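Local atomic coordinates of T cell receptor mu chain (Monodelphis domestica, PDB entry 7L15), a protein that pairs with a gamma chain to form the marsupial gamma-mu T cell receptor, which probably recognises antigen at the surface of T cells. Residues His162-Ser167 with Ser173-Ser178. Numbering follows the deposited sequence.
Sequences HVSLTS and SAQSLS
Q175 OE1 is gripped by two donors from different strands: the backbone N of L165 reaches it at 3.0 Å, and NE2 of H191, on strand 187-194, bonds to the same oxygen. The L165 N-H points almost straight at OE1 (175°). It comes, however, from above the amide plane, 56° out of it, and so misses the lone-pair directions. The glutamine gets there by placing CG anti to its carbonyl carbon and beside its backbone N, and then running extended, which carries the amide across the gap between the sheets to the backbone of L165. At its other end, NE2 donates to the carbonyl of I172. Q175 NE2 also sits 2.9 Å from L165 O, but the angle is too poor for a bond. Two bonds to OE1 and one from NE2 hold the amide in its rotation. L165 N and I172 O are backbone groups of neighbouring strands, 162-167 and 170-173, so the amide wedges in where those strands pair. L165 CB lies 3.8 Å from Q175 OE1.

Further along, the contact turns apolar. V163 CG2 meets L177 CD1 at 3.9 Å, the two side chains crossing at about a right angle. H191 touches V163, L165 and L177 as well, while V163 and L165 also rest on C203, half of the C151-C203 disulfide.

The segments belong to the two facing sheets of the C1-set immunoglobulin sandwich, their short axes 8.1 Å apart at closest approach, with 147° between their N-to-C directions, roughly antiparallel. The chain turns a corner at A174 to pass from one sheet to the other, and Q175, directly after that corner, reaches back with its amide, so the sheets are joined here by directional hydrogen bonds as well as by the V163-L177 apolar contact.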
loop_
_atom_site.group_PDB
_atom_site.type_symbol
_atom_site.label_atom_id
_atom_site.label_comp_id
_atom_site.label_asym_id
_atom_site.label_seq_id
_atom_site.Cartn_x
_atom_site.Cartn_y
_atom_site.Cartn_z
ATOM N N HIS A 162 -6.230 16.484 19.815
ATOM C CA HIS A 162 -4.960 17.139 20.059
ATOM C C HIS A 162 -4.254 16.361 21.153
ATOM O O HIS A 162 -4.877 16.023 22.166
ATOM C CB HIS A 162 -5.176 18.597 20.469
ATOM C CG HIS A 162 -3.930 19.418 20.493
ATOM N ND1 HIS A 162 -3.184 19.604 21.639
ATOM C CD2 HIS A 162 -3.310 20.127 19.520
ATOM C CE1 HIS A 162 -2.156 20.387 21.370
ATOM N NE2 HIS A 162 -2.212 20.722 20.093
ATOM N N VAL A 163 -2.970 16.057 20.929
ATOM C CA VAL A 163 -2.145 15.263 21.832
ATOM C C VAL A 163 -0.888 16.045 22.163
ATOM O O VAL A 163 -0.357 16.798 21.338
ATOM C CB VAL A 163 -1.747 13.896 21.244
ATOM C CG1 VAL A 163 -1.172 12.979 22.339
ATOM C CG2 VAL A 163 -2.926 13.249 20.569
ATOM N N SER A 164 -0.405 15.845 23.381
ATOM C CA SER A 164 0.795 16.516 23.860
ATOM C C SER A 164 1.454 15.648 24.923
ATOM O O SER A 164 0.783 15.180 25.847
ATOM C CB SER A 164 0.434 17.897 24.410
ATOM O OG SER A 164 1.569 18.547 24.908
ATOM N N LEU A 165 2.751 15.400 24.760
ATOM C CA LEU A 165 3.590 14.775 25.775
ATOM C C LEU A 165 4.441 15.840 26.458
ATOM O O LEU A 165 5.083 16.649 25.782
ATOM C CB LEU A 165 4.504 13.715 25.154
ATOM C CG LEU A 165 3.949 12.338 24.828
ATOM C CD1 LEU A 165 4.916 11.656 23.885
ATOM C CD2 LEU A 165 3.730 11.502 26.108
ATOM N N THR A 166 4.483 15.815 27.784
ATOM C CA THR A 166 5.201 16.832 28.539
ATOM C C THR A 166 5.920 16.199 29.716
ATOM O O THR A 166 5.437 15.235 30.313
ATOM C CB THR A 166 4.269 17.926 29.068
ATOM O OG1 THR A 166 3.230 17.319 29.845
ATOM C CG2 THR A 166 3.661 18.721 27.907
ATOM N N SER A 167 7.078 16.762 30.040
ATOM C CA SER A 167 7.875 16.357 31.192
ATOM C C SER A 167 7.916 17.538 32.154
ATOM O O SER A 167 8.523 18.572 31.850
ATOM C CB SER A 167 9.271 15.924 30.760
ATOM O OG SER A 167 9.930 15.214 31.791
ATOM N N SER A 173 10.927 16.685 23.309
ATOM C CA SER A 173 11.419 16.740 21.946
ATOM C C SER A 173 10.923 15.550 21.120
ATOM O O SER A 173 10.540 14.499 21.644
ATOM C CB SER A 173 12.949 16.758 21.946
ATOM O OG SER A 173 13.452 15.612 22.612
ATOM N N ALA A 174 10.934 15.743 19.800
ATOM C CA ALA A 174 10.717 14.676 18.815
ATOM C C ALA A 174 9.353 13.990 18.959
ATOM O O ALA A 174 9.224 12.783 18.734
ATOM C CB ALA A 174 11.850 13.648 18.866
ATOM N N GLN A 175 8.322 14.768 19.299
ATOM C CA GLN A 175 6.949 14.268 19.316
ATOM C C GLN A 175 6.399 14.142 17.903
ATOM O O GLN A 175 6.705 14.968 17.038
ATOM C CB GLN A 175 6.046 15.203 20.119
ATOM C CG GLN A 175 6.279 15.176 21.606
ATOM C CD GLN A 175 5.396 16.168 22.342
ATOM O OE1 GLN A 175 4.161 16.123 22.248
ATOM N NE2 GLN A 175 6.025 17.071 23.080
ATOM N N SER A 176 5.567 13.113 17.680
ATOM C CA SER A 176 4.921 12.872 16.388
ATOM C C SER A 176 3.763 11.881 16.547
ATOM O O SER A 176 3.871 10.900 17.288
ATOM C CB SER A 176 5.915 12.343 15.352
ATOM O OG SER A 176 6.462 11.122 15.794
ATOM N N LEU A 177 2.686 12.118 15.797
ATOM C CA LEU A 177 1.399 11.465 16.001
ATOM C C LEU A 177 1.022 10.616 14.796
ATOM O O LEU A 177 1.046 11.101 13.661
ATOM C CB LEU A 177 0.309 12.512 16.234
ATOM C CG LEU A 177 -1.116 11.971 16.324
ATOM C CD1 LEU A 177 -1.307 11.217 17.619
ATOM C CD2 LEU A 177 -2.086 13.112 16.226
ATOM N N SER A 178 0.629 9.370 15.042
ATOM C CA SER A 178 0.118 8.482 13.999
ATOM C C SER A 178 -1.300 8.067 14.354
ATOM O O SER A 178 -1.582 7.693 15.496
ATOM C CB SER A 178 0.988 7.235 13.833
ATOM O OG SER A 178 2.360 7.562 13.682
#